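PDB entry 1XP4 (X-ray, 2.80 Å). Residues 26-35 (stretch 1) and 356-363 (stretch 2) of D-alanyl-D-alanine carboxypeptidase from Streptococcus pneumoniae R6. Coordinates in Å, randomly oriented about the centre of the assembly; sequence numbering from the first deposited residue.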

ATOM      1  N   LYS A  26      11.541   3.158   0.841  1.00 11.04           N
ATOM      2  CA  LYS A  26      12.381   4.314   1.099  1.00 10.00           C
ATOM      3  C   LYS A  26      11.525   5.570   1.108  1.00 11.64           C
ATOM      4  O   LYS A  26      10.661   5.756   0.252  1.00 15.13           O
ATOM      5  CB  LYS A  26      13.464   4.441   0.032  1.00  6.27           C
ATOM      6  CG  LYS A  26      14.302   5.680   0.209  1.00  6.17           C
ATOM      7  CD  LYS A  26      15.255   5.908  -0.950  1.00  3.81           C
ATOM      8  CE  LYS A  26      15.951   7.269  -0.825  1.00  1.81           C
ATOM      9  NZ  LYS A  26      16.778   7.400   0.428  1.00  2.60           N
ATOM     10  N   ILE A  27      11.769   6.435   2.081  1.00 13.18           N
ATOM     11  CA  ILE A  27      11.007   7.671   2.201  1.00 15.00           C
ATOM     12  C   ILE A  27      11.550   8.769   1.281  1.00 16.23           C
ATOM     13  O   ILE A  27      12.732   9.110   1.327  1.00 17.51           O
ATOM     14  CB  ILE A  27      11.005   8.154   3.667  1.00 13.79           C
ATOM     15  CG1 ILE A  27      10.325   7.095   4.542  1.00 12.63           C
ATOM     16  CG2 ILE A  27      10.320   9.504   3.773  1.00  8.90           C
ATOM     17  CD1 ILE A  27      10.428   7.342   6.031  1.00 12.58           C
ATOM     18  N   LEU A  28      10.675   9.320   0.446  1.00 16.64           N
ATOM     19  CA  LEU A  28      11.073  10.361  -0.494  1.00 17.65           C
ATOM     20  C   LEU A  28      10.637  11.762  -0.055  1.00 18.50           C
ATOM     21  O   LEU A  28      11.270  12.763  -0.402  1.00 21.12           O
ATOM     22  CB  LEU A  28      10.492  10.047  -1.872  1.00 17.83           C
ATOM     23  CG  LEU A  28      10.815   8.658  -2.424  1.00 18.77           C
ATOM     24  CD1 LEU A  28      10.109   8.468  -3.757  1.00 17.40           C
ATOM     25  CD2 LEU A  28      12.324   8.502  -2.579  1.00 17.93           C
ATOM     26  N   TYR A  29       9.547  11.828   0.699  1.00 16.09           N
ATOM     27  CA  TYR A  29       9.028  13.093   1.186  1.00 14.46           C
ATOM     28  C   TYR A  29       8.166  12.885   2.418  1.00 18.37           C
ATOM     29  O   TYR A  29       7.449  11.888   2.538  1.00 18.48           O
ATOM     30  CB  TYR A  29       8.180  13.786   0.129  1.00 13.15           C
ATOM     31  CG  TYR A  29       7.612  15.090   0.631  1.00 10.06           C
ATOM     32  CD1 TYR A  29       8.381  16.244   0.628  1.00 10.67           C
ATOM     33  CD2 TYR A  29       6.345  15.149   1.200  1.00  8.53           C
ATOM     34  CE1 TYR A  29       7.912  17.423   1.182  1.00 10.85           C
ATOM     35  CE2 TYR A  29       5.868  16.325   1.759  1.00  9.92           C
ATOM     36  CZ  TYR A  29       6.659  17.456   1.746  1.00 10.02           C
ATOM     37  OH  TYR A  29       6.213  18.630   2.293  1.00 13.60           O
ATOM     38  N   GLU A  30       8.206  13.849   3.325  1.00 19.59           N
ATOM     39  CA  GLU A  30       7.423  13.728   4.533  1.00 21.00           C
ATOM     40  C   GLU A  30       7.113  15.084   5.145  1.00 21.70           C
ATOM     41  O   GLU A  30       7.851  16.050   4.946  1.00 21.64           O
ATOM     42  CB  GLU A  30       8.177  12.821   5.518  1.00 21.49           C
ATOM     43  CG  GLU A  30       8.471  13.395   6.893  1.00 23.57           C
ATOM     44  CD  GLU A  30       9.449  14.549   6.874  1.00 25.60           C
ATOM     45  OE1 GLU A  30      10.515  14.412   6.237  1.00 31.08           O
ATOM     46  OE2 GLU A  30       9.159  15.589   7.504  1.00 24.64           O
ATOM     47  N   LYS A  31       5.994  15.145   5.863  1.00 21.48           N
ATOM     48  CA  LYS A  31       5.555  16.351   6.553  1.00 21.79           C
ATOM     49  C   LYS A  31       4.618  15.920   7.671  1.00 22.66           C
ATOM     50  O   LYS A  31       3.481  15.527   7.409  1.00 25.44           O
ATOM     51  CB  LYS A  31       4.819  17.295   5.603  1.00 20.05           C
ATOM     52  CG  LYS A  31       4.199  18.475   6.320  1.00 18.98           C
ATOM     53  CD  LYS A  31       3.491  19.408   5.369  1.00 22.80           C
ATOM     54  CE  LYS A  31       2.687  20.438   6.142  1.00 26.37           C
ATOM     55  NZ  LYS A  31       2.021  21.425   5.243  1.00 30.65           N
ATOM     56  N   ASP A  32       5.097  15.991   8.910  1.00 23.14           N
ATOM     57  CA  ASP A  32       4.305  15.590  10.069  1.00 23.35           C
ATOM     58  C   ASP A  32       3.690  14.223   9.740  1.00 23.49           C
ATOM     59  O   ASP A  32       2.470  14.041   9.773  1.00 25.28           O
ATOM     60  CB  ASP A  32       3.213  16.628  10.335  1.00 24.55           C
ATOM     61  CG  ASP A  32       2.771  16.659  11.792  1.00 29.39           C
ATOM     62  OD1 ASP A  32       3.314  15.881  12.605  1.00 32.58           O
ATOM     63  OD2 ASP A  32       1.881  17.471  12.134  1.00 31.15           O
ATOM     64  N   ALA A  33       4.554  13.265   9.420  1.00 21.26           N
ATOM     65  CA  ALA A  33       4.123  11.923   9.039  1.00 20.57           C
ATOM     66  C   ALA A  33       4.019  10.908  10.167  1.00 20.08           C
ATOM     67  O   ALA A  33       3.652   9.764   9.916  1.00 22.65           O
ATOM     68  CB  ALA A  33       5.048  11.369   7.946  1.00 15.57           C
ATOM     69  N   THR A  34       4.320  11.311  11.398  1.00 19.83           N
ATOM     70  CA  THR A  34       4.257  10.379  12.524  1.00 19.67           C
ATOM     71  C   THR A  34       3.107  10.581  13.513  1.00 19.91           C
ATOM     72  O   THR A  34       2.801   9.689  14.301  1.00 21.87           O
ATOM     73  CB  THR A  34       5.561  10.396  13.317  1.00 18.51           C
ATOM     74  OG1 THR A  34       5.942  11.749  13.571  1.00 24.22           O
ATOM     75  CG2 THR A  34       6.658   9.704  12.548  1.00 20.26           C
ATOM     76  N   GLN A  35       2.466  11.740  13.484  1.00 19.08           N
ATOM     77  CA  GLN A  35       1.364  11.983  14.406  1.00 19.92           C
ATOM     78  C   GLN A  35       0.100  11.250  13.962  1.00 18.79           C
ATOM     79  O   GLN A  35      -0.432  11.520  12.890  1.00 20.58           O
ATOM     80  CB  GLN A  35       1.068  13.479  14.491  1.00 21.74           C
ATOM     81  CG  GLN A  35       0.004  13.840  15.508  1.00 24.61           C
ATOM     82  CD  GLN A  35      -0.670  15.161  15.186  1.00 29.84           C
ATOM     83  OE1 GLN A  35      -1.610  15.575  15.870  1.00 30.22           O
ATOM     84  NE2 GLN A  35      -0.195  15.830  14.136  1.00 30.20           N
ATOM     85  N   LEU A 356      19.159   9.397   3.772  1.00 17.07           N
ATOM     86  CA  LEU A 356      17.904   9.143   4.465  1.00 16.44           C
ATOM     87  C   LEU A 356      17.025  10.359   4.679  1.00 17.73           C
ATOM     88  O   LEU A 356      17.451  11.353   5.257  1.00 21.12           O
ATOM     89  CB  LEU A 356      18.188   8.488   5.811  1.00 13.27           C
ATOM     90  CG  LEU A 356      19.154   7.306   5.702  1.00 14.59           C
ATOM     91  CD1 LEU A 356      19.352   6.693   7.066  1.00 12.32           C
ATOM     92  CD2 LEU A 356      18.620   6.276   4.703  1.00 12.94           C
ATOM     93  N   ILE A 357      15.785  10.259   4.219  1.00 16.48           N
ATOM     94  CA  ILE A 357      14.814  11.332   4.357  1.00 14.51           C
ATOM     95  C   ILE A 357      13.862  10.917   5.473  1.00 14.24           C
ATOM     96  O   ILE A 357      13.328   9.810   5.453  1.00 14.13           O
ATOM     97  CB  ILE A 357      14.043  11.513   3.036  1.00 16.76           C
ATOM     98  CG1 ILE A 357      15.048  11.793   1.919  1.00 15.56           C
ATOM     99  CG2 ILE A 357      13.014  12.641   3.152  1.00 11.68           C
ATOM    100  CD1 ILE A 357      14.458  11.757   0.563  1.00 16.90           C
ATOM    101  N   GLY A 358      13.652  11.796   6.446  1.00 13.19           N
ATOM    102  CA  GLY A 358      12.779  11.456   7.557  1.00 13.70           C
ATOM    103  C   GLY A 358      13.422  10.332   8.343  1.00 13.78           C
ATOM    104  O   GLY A 358      14.561  10.457   8.783  1.00 14.68           O
ATOM    105  N   GLN A 359      12.708   9.228   8.526  1.00 14.75           N
ATOM    106  CA  GLN A 359      13.270   8.088   9.245  1.00 16.19           C
ATOM    107  C   GLN A 359      13.983   7.194   8.228  1.00 16.08           C
ATOM    108  O   GLN A 359      14.418   6.091   8.546  1.00 13.97           O
ATOM    109  CB  GLN A 359      12.163   7.305   9.953  1.00 14.91           C
ATOM    110  CG  GLN A 359      11.203   8.196  10.706  1.00 19.09           C
ATOM    111  CD  GLN A 359      10.320   7.431  11.661  1.00 21.90           C
ATOM    112  OE1 GLN A 359      10.774   6.982  12.713  1.00 23.01           O
ATOM    113  NE2 GLN A 359       9.051   7.270  11.300  1.00 22.52           N
ATOM    114  N   GLY A 360      14.091   7.697   6.999  1.00 18.21           N
ATOM    115  CA  GLY A 360      14.756   6.972   5.931  1.00 18.08           C
ATOM    116  C   GLY A 360      13.874   5.970   5.211  1.00 19.34           C
ATOM    117  O   GLY A 360      13.532   6.150   4.039  1.00 17.48           O
ATOM    118  N   TYR A 361      13.509   4.908   5.925  1.00 18.72           N
ATOM    119  CA  TYR A 361      12.679   3.847   5.377  1.00 17.86           C
ATOM    120  C   TYR A 361      11.518   3.500   6.307  1.00 20.53           C
ATOM    121  O   TYR A 361      11.624   3.655   7.525  1.00 23.29           O
ATOM    122  CB  TYR A 361      13.532   2.596   5.150  1.00 16.13           C
ATOM    123  CG  TYR A 361      14.529   2.713   4.022  1.00 14.05           C
ATOM    124  CD1 TYR A 361      15.642   3.543   4.127  1.00 13.08           C
ATOM    125  CD2 TYR A 361      14.332   2.019   2.831  1.00 13.88           C
ATOM    126  CE1 TYR A 361      16.534   3.683   3.064  1.00 17.58           C
ATOM    127  CE2 TYR A 361      15.210   2.147   1.768  1.00 17.24           C
ATOM    128  CZ  TYR A 361      16.307   2.981   1.884  1.00 18.74           C
ATOM    129  OH  TYR A 361      17.154   3.124   0.810  1.00 18.35           O
ATOM    130  N   ILE A 362      10.408   3.034   5.731  1.00 20.57           N
ATOM    131  CA  ILE A 362       9.249   2.640   6.530  1.00 19.79           C
ATOM    132  C   ILE A 362       9.374   1.164   6.908  1.00 20.31           C
ATOM    133  O   ILE A 362       8.417   0.535   7.353  1.00 21.94           O
ATOM    134  CB  ILE A 362       7.914   2.834   5.766  1.00 19.51           C
ATOM    135  CG1 ILE A 362       7.925   2.023   4.467  1.00 16.73           C
ATOM    136  CG2 ILE A 362       7.677   4.309   5.501  1.00 16.70           C
ATOM    137  CD1 ILE A 362       6.548   1.854   3.845  1.00 14.45           C
ATOM    138  N   THR A 363      10.568   0.619   6.715  1.00 22.42           N
ATOM    139  CA  THR A 363      10.859  -0.773   7.031  1.00 25.37           C
ATOM    140  C   THR A 363      12.254  -0.815   7.650  1.00 27.15           C
ATOM    141  O   THR A 363      13.110  -0.008   7.301  1.00 29.64           O
ATOM    142  CB  THR A 363      10.808  -1.649   5.748  1.00 24.29           C
ATOM    143  OG1 THR A 363      11.150  -2.999   6.068  1.00 26.30           O
ATOM    144  CG2 THR A 363      11.765  -1.130   4.700  1.00 24.52           C
TER
HETATM  145  O   HOH W   1      14.849   8.040   2.477  1.00  1.84           O

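A strand meeting an irregular, turn-containing segment is held here by one direct backbone hydrogen bond, one water that bridges four polar atoms, and a compact set of aliphatic contacts. The example illustrates how distant parts of a chain can be joined without forming a continuous sheet. K26 and Y361 make a single beta bridge, their CA atoms 4.3 Å apart, and beside it I27 N donates to G360 O at 2.7 Å in a nearly straight bond.

Beside this bond, water 1 adds a second polar link. It donates to I27 O (2.6 Å) and G360 O (2.8 Å) and accepts from I357 N (3.0 Å) and K26 NZ (2.9 Å), so G360 O serves both the strand and the water. The extended K26 chain, t through its first three torsions and p at the last, carries its ammonium to this site. Nearer its backbone, K26 lies over a face of the Y361 ring: K26 CA sits 3.9 Å from the ring centroid in a CH-pi contact, and K26 CB is 3.4 Å from Y361 CE2.

I27 is the buried apolar centre. Its CB points toward the second stretch, and its branches reach different partners: I27 CG2 lies 4.2 Å from I357 CG2, while I27 CG1 lies 4.0 Å from I362 CG2. Beta-branched isoleucine suits this place because it fills space in two directions close to the backbone.

The turn from I357 to G360 is type II', closed by G360 N donating to I357 O at 2.7 Å. Its glycines fit for separate reasons. G358 has a positive phi, which favours glycine; at G360, a CB would jam against the preceding carbonyl oxygen and crowd L356 CD2. At the periphery, T34 CG2 packs 3.6 Å from Q359 NE2.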